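Side-chain contacts in acyl-CoA dehydrogenase (Mycobacterium thermoresistibile, PDB 3NF4), which probably oxidises acyl-CoA thioesters to their enoyl-CoA forms with the bound flavin-adenine dinucleotide as the electron acceptor: residues I24-T27 against R28-D32; G74-Y77 against E78-L81. All coordinates share one frame; numbering follows the deposited sequence.

Interaction 1 of 2, residues I24-T27 against R28-D32; sequences IELT and REIAD
L26 and I30, one helical turn apart, meet along one side of helix 18-35. Their side chains lie side by side and point the same way, and the contact is made by the two CD1 methyls, with L26 CD1 4.0 Å from I30 CD1. With chi1 at 175°, CG of L26 is anti to the backbone N and beside the carbonyl carbon, which brings the CD1 end near I30. I30 also packs on the L26 carbonyl, I30 CG1 lying 3.1 Å from L26 O.

The polar framework is the main-chain bonding of an alpha-helix, each N-H reaching the carbonyl four residues earlier. R28 N to I24 O and A31 N to T27 O are both 3.0 Å. I30 N meets L26 O in a nearly straight bond, 177° at the hydrogen. E29 N to E25 O is weak at 3.4 Å. T27 turns its hydroxyl back, and OG1 bonds to L23 O one turn earlier.

E25 and R28 carry opposite charges but do not form a salt bridge. E25 OE2 comes to the edge of the R28 guanidinium, near its plane, and stops 4.3 Å from R28 NE. Any attraction is therefore probably modest. The aliphatic part of R28 stays close to the helix, and R28 CG rests 3.4 Å from I24 O. R28 NH1 makes a long, weak ion pair with E86.

The helix belongs to the all-helical N-terminal domain of the acyl-CoA dehydrogenase fold. I24 and T27 face helix 77-88, where both touch V83 and T27 also meets E86 and I87. Just past the end of that helix, R90 forms a salt bridge with D32.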
loop_
_atom_site.group_PDB
_atom_site.type_symbol
_atom_site.label_atom_id
_atom_site.label_comp_id
_atom_site.label_asym_id
_atom_site.label_seq_id
_atom_site.Cartn_x
_atom_site.Cartn_y
_atom_site.Cartn_z
ATOM N N ILE A 24 -25.582 7.788 -24.491
ATOM C CA ILE A 24 -24.657 8.409 -23.554
ATOM C C ILE A 24 -24.828 9.923 -23.629
ATOM O O ILE A 24 -24.910 10.606 -22.597
ATOM C CB ILE A 24 -23.214 7.970 -23.812
ATOM C CG1 ILE A 24 -23.046 6.472 -23.470
ATOM C CG2 ILE A 24 -22.214 8.866 -23.064
ATOM C CD1 ILE A 24 -23.125 6.118 -21.965
ATOM N N GLU A 25 -24.938 10.428 -24.860
ATOM C CA GLU A 25 -25.107 11.846 -25.103
ATOM C C GLU A 25 -26.387 12.355 -24.478
ATOM O O GLU A 25 -26.403 13.437 -23.892
ATOM C CB GLU A 25 -25.097 12.129 -26.604
ATOM C CG GLU A 25 -24.526 13.498 -26.962
ATOM C CD GLU A 25 -23.143 13.750 -26.343
ATOM O OE1 GLU A 25 -22.181 13.010 -26.669
ATOM O OE2 GLU A 25 -23.022 14.698 -25.529
ATOM N N LEU A 26 -27.463 11.588 -24.591
ATOM C CA LEU A 26 -28.712 11.976 -23.935
ATOM C C LEU A 26 -28.562 12.068 -22.390
ATOM O O LEU A 26 -29.087 13.000 -21.761
ATOM C CB LEU A 26 -29.858 11.048 -24.348
ATOM C CG LEU A 26 -31.233 11.198 -23.677
ATOM C CD1 LEU A 26 -31.909 12.519 -24.059
ATOM C CD2 LEU A 26 -32.143 10.019 -24.033
ATOM N N THR A 27 -27.823 11.115 -21.808
ATOM C CA THR A 27 -27.573 11.062 -20.353
ATOM C C THR A 27 -26.798 12.267 -19.829
ATOM O O THR A 27 -27.143 12.802 -18.786
ATOM C CB THR A 27 -26.833 9.754 -19.926
ATOM O OG1 THR A 27 -27.541 8.612 -20.432
ATOM C CG2 THR A 27 -26.726 9.659 -18.405
ATOM N N ARG A 28 -25.769 12.695 -20.558
ATOM C CA ARG A 28 -24.956 13.847 -20.153
ATOM C C ARG A 28 -25.794 15.133 -20.119
ATOM O O ARG A 28 -25.621 15.984 -19.221
ATOM C CB ARG A 28 -23.733 14.008 -21.068
ATOM C CG ARG A 28 -22.775 12.804 -21.019
ATOM C CD ARG A 28 -21.494 12.971 -21.859
ATOM N NE ARG A 28 -20.885 14.310 -21.774
ATOM C CZ ARG A 28 -20.100 14.769 -20.785
ATOM N NH1 ARG A 28 -19.790 14.029 -19.707
ATOM N NH2 ARG A 28 -19.622 16.007 -20.871
ATOM N N GLU A 29 -26.722 15.237 -21.075
ATOM C CA GLU A 29 -27.614 16.389 -21.193
ATOM C C GLU A 29 -28.614 16.500 -20.029
ATOM O O GLU A 29 -28.688 17.533 -19.366
ATOM C CB GLU A 29 -28.306 16.406 -22.593
ATOM C CG GLU A 29 -29.117 17.665 -22.908
ATOM C CD GLU A 29 -28.404 18.975 -22.515
ATOM O OE1 GLU A 29 -27.169 19.065 -22.749
ATOM O OE2 GLU A 29 -29.072 19.904 -21.976
ATOM N N ILE A 30 -29.368 15.431 -19.775
ATOM C CA ILE A 30 -30.297 15.366 -18.626
ATOM C C ILE A 30 -29.579 15.589 -17.268
ATOM O O ILE A 30 -30.060 16.358 -16.422
ATOM C CB ILE A 30 -31.073 14.006 -18.586
ATOM C CG1 ILE A 30 -31.563 13.576 -19.977
ATOM C CG2 ILE A 30 -32.213 14.038 -17.584
ATOM C CD1 ILE A 30 -32.718 14.420 -20.576
ATOM N N ALA A 31 -28.433 14.930 -17.069
ATOM C CA ALA A 31 -27.679 15.034 -15.805
ATOM C C ALA A 31 -27.150 16.449 -15.540
ATOM O O ALA A 31 -27.204 16.947 -14.381
ATOM C CB ALA A 31 -26.542 14.027 -15.764
ATOM N N ASP A 32 -26.652 17.100 -16.598
ATOM C CA ASP A 32 -26.160 18.479 -16.482
ATOM C C ASP A 32 -27.291 19.524 -16.301
ATOM O O ASP A 32 -27.063 20.582 -15.710
ATOM C CB ASP A 32 -25.236 18.843 -17.661
ATOM C CG ASP A 32 -23.804 18.279 -17.494
ATOM O OD1 ASP A 32 -23.399 17.891 -16.356
ATOM O OD2 ASP A 32 -23.071 18.230 -18.513
#

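Interaction 2 of 2, residues G74-Y77 against E78-L81; sequences GQPY and EVYL
P76 sits at the N-cap position of helix 77-88, and P76 O accepts two N-H groups of the first turn, V79 N at 3.0 Å and Y80 N at 2.9 Å. This is a helix N-terminus in the N-terminal domain of the acyl-CoA dehydrogenase fold. The two donors reach the oxygen differently. Y80 N lies in the carbonyl plane and its bond is nearly straight, whereas V79 N stands well above that plane. Y77 O then takes L81 N and carries the helix on. The amides of Y77 and E78 bond to the carboxylate of D315, at the end of helix 289-315.

Y77 and Y80 form an edge-to-face, or T-shaped, pair. The edge of Y80 points at a face of Y77, with ring centroids 5.2 Å apart and planes at 68°. R314 makes a cation-pi contact with Y77. L81 lies at a slant to the same ring, L81 CD1 being 3.7 Å from Y77 CD2.

V79 CG2 meets P76 CG at 4.2 Å, the two side chains running side by side. Q75 brings its amide oxygen to the valine, with Q75 OE1 3.8 Å from V79 CG1. The Q75 chain bends at chi2, -69°, which brings OE1 beside the V79 branches. Q75 and V79 both also touch L23 of helix 18-35.

In Y80, chi1 of 163° puts CG anti to the backbone N and turns the ring edge toward Y77. Y80 CD2 lies 3.8 Å above the plane of the Y77 ring, over its centre.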
loop_
_atom_site.group_PDB
_atom_site.type_symbol
_atom_site.label_atom_id
_atom_site.label_comp_id
_atom_site.label_asym_id
_atom_site.label_seq_id
_atom_site.Cartn_x
_atom_site.Cartn_y
_atom_site.Cartn_z
ATOM N N GLY A 74 -34.007 -2.878 -23.231
ATOM C CA GLY A 74 -33.230 -3.989 -23.806
ATOM C C GLY A 74 -31.696 -3.900 -23.836
ATOM O O GLY A 74 -31.034 -4.744 -24.440
ATOM N N GLN A 75 -31.131 -2.899 -23.172
ATOM C CA GLN A 75 -29.703 -2.620 -23.260
ATOM C C GLN A 75 -28.779 -3.666 -22.614
ATOM O O GLN A 75 -29.090 -4.219 -21.549
ATOM C CB GLN A 75 -29.416 -1.231 -22.680
ATOM C CG GLN A 75 -30.157 -0.087 -23.397
ATOM C CD GLN A 75 -29.642 0.164 -24.810
ATOM O OE1 GLN A 75 -28.467 -0.058 -25.115
ATOM N NE2 GLN A 75 -30.527 0.649 -25.686
ATOM N N PRO A 76 -27.637 -3.955 -23.259
ATOM C CA PRO A 76 -26.636 -4.771 -22.559
ATOM C C PRO A 76 -25.951 -3.987 -21.420
ATOM O O PRO A 76 -25.987 -2.749 -21.388
ATOM C CB PRO A 76 -25.629 -5.129 -23.665
ATOM C CG PRO A 76 -25.790 -4.042 -24.680
ATOM C CD PRO A 76 -27.242 -3.671 -24.653
ATOM N N TYR A 77 -25.347 -4.724 -20.498
ATOM C CA TYR A 77 -24.642 -4.155 -19.350
ATOM C C TYR A 77 -23.469 -3.237 -19.714
ATOM O O TYR A 77 -23.261 -2.216 -19.068
ATOM C CB TYR A 77 -24.252 -5.260 -18.359
ATOM C CG TYR A 77 -25.226 -5.352 -17.192
ATOM C CD1 TYR A 77 -26.613 -5.498 -17.404
ATOM C CD2 TYR A 77 -24.769 -5.257 -15.873
ATOM C CE1 TYR A 77 -27.519 -5.562 -16.305
ATOM C CE2 TYR A 77 -25.662 -5.321 -14.773
ATOM C CZ TYR A 77 -27.022 -5.473 -14.994
ATOM O OH TYR A 77 -27.866 -5.529 -13.898
ATOM N N GLU A 78 -22.761 -3.580 -20.788
ATOM C CA GLU A 78 -21.696 -2.750 -21.364
ATOM C C GLU A 78 -22.171 -1.320 -21.685
ATOM O O GLU A 78 -21.357 -0.390 -21.687
ATOM C CB GLU A 78 -21.112 -3.469 -22.593
ATOM C CG GLU A 78 -19.963 -2.799 -23.344
ATOM C CD GLU A 78 -19.453 -3.622 -24.578
ATOM O OE1 GLU A 78 -20.208 -4.423 -25.192
ATOM O OE2 GLU A 78 -18.269 -3.457 -24.941
ATOM N N VAL A 79 -23.475 -1.135 -21.929
ATOM C CA VAL A 79 -24.042 0.204 -22.120
ATOM C C VAL A 79 -24.743 0.703 -20.845
ATOM O O VAL A 79 -24.489 1.833 -20.396
ATOM C CB VAL A 79 -25.016 0.305 -23.369
ATOM C CG1 VAL A 79 -25.536 1.706 -23.539
ATOM C CG2 VAL A 79 -24.330 -0.107 -24.630
ATOM N N TYR A 80 -25.605 -0.125 -20.251
ATOM C CA TYR A 80 -26.285 0.275 -19.008
ATOM C C TYR A 80 -25.322 0.809 -17.928
ATOM O O TYR A 80 -25.550 1.894 -17.384
ATOM C CB TYR A 80 -27.163 -0.863 -18.455
ATOM C CG TYR A 80 -27.571 -0.705 -17.013
ATOM C CD1 TYR A 80 -28.286 0.412 -16.591
ATOM C CD2 TYR A 80 -27.254 -1.686 -16.062
ATOM C CE1 TYR A 80 -28.679 0.558 -15.252
ATOM C CE2 TYR A 80 -27.631 -1.550 -14.727
ATOM C CZ TYR A 80 -28.359 -0.428 -14.335
ATOM O OH TYR A 80 -28.755 -0.263 -13.033
ATOM N N LEU A 81 -24.245 0.069 -17.647
ATOM C CA LEU A 81 -23.323 0.430 -16.569
ATOM C C LEU A 81 -22.609 1.765 -16.777
ATOM O O LEU A 81 -22.337 2.486 -15.789
ATOM C CB LEU A 81 -22.297 -0.684 -16.309
ATOM C CG LEU A 81 -22.848 -1.987 -15.713
ATOM C CD1 LEU A 81 -21.780 -3.059 -15.584
ATOM C CD2 LEU A 81 -23.543 -1.725 -14.364
#

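In the fold
Both contacts lie in the N-terminal domain, and interaction 1 comes first along the chain. The centres of interactions 1 and 2 are about 16 Å apart and their nearest atoms about 5 Å apart, without touching. Interaction 1 lies within helix 18-35, while interaction 2 makes the start of helix 77-88. These two helices pack on each other: 24-32 meets the later part of helix 77-88. Q75, just before that helix, meets L23, and V79 in its first turn meets A20 and L23. Interaction 2 also faces helices 247-274 and 289-315. It thereby joins the N-terminal domain to the C-terminal helices. The Y80 side chain stays about 14 Å from the flavin-adenine dinucleotide.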